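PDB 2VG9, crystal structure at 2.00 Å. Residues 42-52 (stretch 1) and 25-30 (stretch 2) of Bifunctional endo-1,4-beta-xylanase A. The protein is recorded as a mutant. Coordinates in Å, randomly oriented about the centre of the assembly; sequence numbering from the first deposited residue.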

ATOM      1  N   ALA A  42      11.954  -5.108  -6.161  1.00 14.16           N
ATOM      2  CA  ALA A  42      11.227  -6.362  -5.928  1.00 14.03           C
ATOM      3  C   ALA A  42      10.869  -6.971  -7.267  1.00 15.10           C
ATOM      4  O   ALA A  42      10.736  -6.260  -8.280  1.00 15.01           O
ATOM      5  CB  ALA A  42      10.003  -6.123  -5.132  1.00 13.84           C
ATOM      6  N   GLU A  43      10.698  -8.285  -7.263  1.00 14.37           N
ATOM      7  CA  GLU A  43      10.381  -9.006  -8.459  1.00 15.10           C
ATOM      8  C   GLU A  43       9.530 -10.182  -8.031  1.00 14.68           C
ATOM      9  O   GLU A  43       9.727 -10.743  -6.954  1.00 14.43           O
ATOM     10  CB  GLU A  43      11.661  -9.416  -9.240  1.00 15.74           C
ATOM     11  CG  GLU A  43      12.730 -10.242  -8.475  1.00 19.48           C
ATOM     12  CD  GLU A  43      12.462 -11.757  -8.472  1.00 24.30           C
ATOM     13  OE1 GLU A  43      12.911 -12.460  -7.523  1.00 24.15           O
ATOM     14  OE2 GLU A  43      11.795 -12.257  -9.419  1.00 28.41           O
ATOM     15  N   TRP A  44       8.530 -10.515  -8.833  1.00 14.04           N
ATOM     16  CA  TRP A  44       7.647 -11.595  -8.475  1.00 13.67           C
ATOM     17  C   TRP A  44       7.307 -12.430  -9.691  1.00 14.55           C
ATOM     18  O   TRP A  44       7.270 -11.930 -10.797  1.00 13.83           O
ATOM     19  CB  TRP A  44       6.394 -11.085  -7.741  1.00 13.17           C
ATOM     20  CG  TRP A  44       5.439 -10.178  -8.516  1.00 11.64           C
ATOM     21  CD1 TRP A  44       4.276 -10.555  -9.130  1.00 10.91           C
ATOM     22  CD2 TRP A  44       5.562  -8.764  -8.721  1.00 10.56           C
ATOM     23  NE1 TRP A  44       3.676  -9.466  -9.714  1.00 11.59           N
ATOM     24  CE2 TRP A  44       4.452  -8.357  -9.497  1.00 11.69           C
ATOM     25  CE3 TRP A  44       6.527  -7.803  -8.361  1.00 11.06           C
ATOM     26  CZ2 TRP A  44       4.265  -7.023  -9.909  1.00 11.18           C
ATOM     27  CZ3 TRP A  44       6.332  -6.467  -8.767  1.00 11.31           C
ATOM     28  CH2 TRP A  44       5.219  -6.101  -9.540  1.00 10.57           C
ATOM     29  N   ASN A  45       7.123 -13.725  -9.474  1.00 16.10           N
ATOM     30  CA  ASN A  45       6.509 -14.597 -10.475  1.00 16.59           C
ATOM     31  C   ASN A  45       5.397 -15.273  -9.736  1.00 15.44           C
ATOM     32  O   ASN A  45       5.665 -16.192  -8.953  1.00 14.58           O
ATOM     33  CB  ASN A  45       7.498 -15.659 -11.013  1.00 18.59           C
ATOM     34  CG  ASN A  45       8.530 -15.076 -11.957  1.00 22.53           C
ATOM     35  OD1 ASN A  45       8.258 -14.883 -13.153  1.00 30.36           O
ATOM     36  ND2 ASN A  45       9.728 -14.792 -11.433  1.00 25.69           N
ATOM     37  N   ALA A  46       4.163 -14.798  -9.936  1.00 14.55           N
ATOM     38  CA  ALA A  46       2.977 -15.401  -9.328  1.00 14.20           C
ATOM     39  C   ALA A  46       1.847 -15.551 -10.352  1.00 14.47           C
ATOM     40  O   ALA A  46       0.667 -15.502  -9.997  1.00 14.25           O
ATOM     41  CB  ALA A  46       2.510 -14.598  -8.115  1.00 14.30           C
ATOM     42  N   ALA A  47       2.213 -15.715 -11.625  1.00 14.78           N
ATOM     43  CA  ALA A  47       1.229 -15.899 -12.707  1.00 15.52           C
ATOM     44  C   ALA A  47       0.712 -17.348 -12.718  1.00 16.06           C
ATOM     45  O   ALA A  47       0.919 -18.126 -13.664  1.00 17.14           O
ATOM     46  CB  ALA A  47       1.806 -15.465 -14.060  1.00 15.29           C
ATOM     47  N   VAL A  48       0.065 -17.689 -11.620  1.00 16.39           N
ATOM     48  CA  VAL A  48      -0.558 -18.993 -11.387  1.00 16.89           C
ATOM     49  C   VAL A  48      -1.904 -18.755 -10.688  1.00 17.60           C
ATOM     50  O   VAL A  48      -2.106 -17.705 -10.049  1.00 16.03           O
ATOM     51  CB  VAL A  48       0.355 -19.900 -10.501  1.00 17.81           C
ATOM     52  CG1 VAL A  48       1.661 -20.280 -11.241  1.00 18.75           C
ATOM     53  CG2 VAL A  48       0.652 -19.261  -9.125  1.00 17.01           C
ATOM     54  N   ASN A  49      -2.841 -19.705 -10.813  1.00 18.15           N
ATOM     55  CA  ASN A  49      -4.113 -19.597 -10.144  1.00 19.32           C
ATOM     56  C   ASN A  49      -3.929 -19.216  -8.675  1.00 19.12           C
ATOM     57  O   ASN A  49      -3.132 -19.832  -7.975  1.00 19.68           O
ATOM     58  CB  ASN A  49      -4.921 -20.904 -10.225  1.00 20.04           C
ATOM     59  CG  ASN A  49      -6.302 -20.756  -9.592  1.00 22.59           C
ATOM     60  OD1 ASN A  49      -7.083 -19.908  -9.999  1.00 26.70           O
ATOM     61  ND2 ASN A  49      -6.575 -21.531  -8.545  1.00 27.10           N
ATOM     62  N   ARG A  50      -4.669 -18.203  -8.226  1.00 18.49           N
ATOM     63  CA  ARG A  50      -4.571 -17.658  -6.873  1.00 18.00           C
ATOM     64  C   ARG A  50      -3.169 -17.236  -6.411  1.00 16.54           C
ATOM     65  O   ARG A  50      -2.950 -17.028  -5.201  1.00 14.84           O
ATOM     66  CB  ARG A  50      -5.255 -18.575  -5.840  1.00 19.67           C
ATOM     67  CG  ARG A  50      -6.764 -18.744  -6.118  1.00 23.59           C
ATOM     68  CD  ARG A  50      -7.556 -19.217  -4.905  1.00 32.57           C
ATOM     69  NE  ARG A  50      -7.689 -18.190  -3.859  1.00 37.61           N
ATOM     70  CZ  ARG A  50      -8.602 -17.214  -3.835  1.00 39.12           C
ATOM     71  NH1 ARG A  50      -9.487 -17.067  -4.833  1.00 40.23           N
ATOM     72  NH2 ARG A  50      -8.616 -16.361  -2.814  1.00 38.91           N
ATOM     73  N   GLY A  51      -2.234 -17.083  -7.358  1.00 14.72           N
ATOM     74  CA  GLY A  51      -0.922 -16.503  -7.039  1.00 13.85           C
ATOM     75  C   GLY A  51      -1.084 -15.117  -6.439  1.00 13.28           C
ATOM     76  O   GLY A  51      -1.820 -14.272  -6.977  1.00 13.26           O
ATOM     77  N   ASN A  52      -0.387 -14.866  -5.331  1.00 13.29           N
ATOM     78  CA  ASN A  52      -0.498 -13.605  -4.601  1.00 13.51           C
ATOM     79  C   ASN A  52       0.863 -13.196  -4.012  1.00 13.13           C
ATOM     80  O   ASN A  52       1.560 -14.023  -3.396  1.00 12.87           O
ATOM     81  CB  ASN A  52      -1.596 -13.718  -3.514  1.00 14.39           C
ATOM     82  CG  ASN A  52      -2.113 -12.370  -3.037  1.00 16.16           C
ATOM     83  OD1 ASN A  52      -1.738 -11.311  -3.559  1.00 18.97           O
ATOM     84  ND2 ASN A  52      -3.008 -12.404  -2.039  1.00 19.62           N
TER
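Stretch 2 (25-30) TNGGEG

Stretch 2 (Thr 25 to Gly 30) runs antiparallel to stretch 1 and meets it in two short pieces of ladder, with 440 Å² buried between them, both sides summed. Thr 25 and Asn 26 are extended and end a strand that begins earlier in the chain; Gly 27 (phi/psi 90/-4) and Gly 28 (-112/-163) interrupt it, and Glu 29 and Gly 30 start the next strand. The break faces the loop of stretch 1, where a type II turn from Val 48 to Gly 51 is closed by Gly 51 N to Val 48 O at 2.8 Å.

In the first piece Asn 45 and Glu 29 form a hydrogen-bonded pair, CA to CA 5.4 Å. Asn 45 N donates to Glu 29 O at 2.8 Å and Glu 29 N donates to Asn 45 O at 3.0 Å, so both backbone groups of each residue are satisfied across the pair. Their side chains lie on the same face of the sheet, and Asn 45 ND2 donates to Glu 29 OE2 at 3.2 Å. Next along, Trp 44 and Gly 30 make a non-hydrogen-bonded pair whose CA atoms come to 4.0 Å; Glu 43 O lies 3.0 Å from Gly 30 CA, and a CB on Gly 30 would clash with that oxygen. Trp 44 CA also makes a CA-H...O contact with Glu 29 O, 3.4 Å away.

The carboxylates of Glu 43 and Glu 29 come close despite like charge, OE2 of Glu 43 to OE2 of Glu 29 being 3.5 Å. Water 2 bridges the two side chains, donating to Glu 29 OE1 at 2.6 Å and to Glu 43 OE1 at 2.5 Å.

At the other end Asn 52 pairs with Asn 26, CA to CA 5.2 Å. Asn 26 N donates to Asn 52 O at 2.9 Å, and Asn 52 N returns a longer bond to Asn 26 O at 3.1 Å. Asn 52 O accepts a second, shorter bond from Thr 25 OG1 at 2.6 Å; that hydroxyl in turn accepts a weak bond from Gly 28 N at 3.1 Å, tying the glycine link back to its own strand. Water 1 joins the stretches again, donating to Arg 50 O at 2.6 Å and accepting weakly from Asn 26 ND2 at 2.8 Å.

Between the two pieces the packing is close: Ala 46 CB sits 3.9 Å from Gly 28 CA, where a CB on the glycine would clash with that methyl, and Val 48 CG2 approaches Gly 27 O to 3.5 Å.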

ATOM      1  N   THR A  25       4.220 -14.012   0.083  1.00 13.56           N
ATOM      2  CA  THR A  25       3.511 -14.650  -1.033  1.00 13.75           C
ATOM      3  C   THR A  25       2.616 -15.777  -0.544  1.00 14.41           C
ATOM      4  O   THR A  25       2.823 -16.338   0.515  1.00 13.24           O
ATOM      5  CB  THR A  25       4.464 -15.143  -2.169  1.00 14.41           C
ATOM      6  OG1 THR A  25       3.682 -15.480  -3.336  1.00 14.98           O
ATOM      7  CG2 THR A  25       5.291 -16.360  -1.696  1.00 12.33           C
ATOM      8  N   ASN A  26       1.555 -16.037  -1.294  1.00 16.30           N
ATOM      9  CA  ASN A  26       0.841 -17.283  -1.194  1.00 17.48           C
ATOM     10  C   ASN A  26       0.828 -17.838  -2.596  1.00 18.48           C
ATOM     11  O   ASN A  26       0.156 -17.288  -3.487  1.00 18.56           O
ATOM     12  CB  ASN A  26      -0.589 -17.075  -0.718  1.00 18.48           C
ATOM     13  CG  ASN A  26      -1.332 -18.377  -0.580  1.00 22.40           C
ATOM     14  OD1 ASN A  26      -1.197 -19.058   0.426  1.00 26.93           O
ATOM     15  ND2 ASN A  26      -2.119 -18.732  -1.592  1.00 27.49           N
ATOM     16  N   GLY A  27       1.636 -18.865  -2.815  1.00 18.33           N
ATOM     17  CA  GLY A  27       1.591 -19.631  -4.049  1.00 18.37           C
ATOM     18  C   GLY A  27       2.473 -19.146  -5.175  1.00 18.88           C
ATOM     19  O   GLY A  27       2.501 -19.778  -6.232  1.00 19.87           O
ATOM     20  N   GLY A  28       3.163 -18.019  -4.978  1.00 18.30           N
ATOM     21  CA  GLY A  28       4.084 -17.497  -5.971  1.00 17.69           C
ATOM     22  C   GLY A  28       5.515 -17.598  -5.466  1.00 18.23           C
ATOM     23  O   GLY A  28       5.796 -18.323  -4.516  1.00 17.97           O
ATOM     24  N   GLU A  29       6.415 -16.855  -6.102  1.00 18.47           N
ATOM     25  CA  GLU A  29       7.794 -16.678  -5.645  1.00 18.69           C
ATOM     26  C   GLU A  29       8.188 -15.248  -5.966  1.00 18.11           C
ATOM     27  O   GLU A  29       7.577 -14.601  -6.841  1.00 16.05           O
ATOM     28  CB  GLU A  29       8.811 -17.668  -6.293  1.00 20.07           C
ATOM     29  CG  GLU A  29       9.379 -17.245  -7.675  1.00 25.61           C
ATOM     30  CD  GLU A  29      10.648 -16.340  -7.611  1.00 31.51           C
ATOM     31  OE1 GLU A  29      11.487 -16.537  -6.677  1.00 32.83           O
ATOM     32  OE2 GLU A  29      10.814 -15.447  -8.516  1.00 32.64           O
ATOM     33  N   GLY A  30       9.222 -14.764  -5.279  1.00 16.33           N
ATOM     34  CA  GLY A  30       9.668 -13.401  -5.486  1.00 16.01           C
ATOM     35  C   GLY A  30      10.759 -13.041  -4.498  1.00 15.76           C
ATOM     36  O   GLY A  30      11.161 -13.861  -3.666  1.00 14.55           O
TER
HETATM   37  O   HOH W   1      -3.944 -16.964  -2.801  1.00 23.63           O
HETATM   38  O   HOH W   2      13.389 -14.855  -7.055  1.00 26.59           O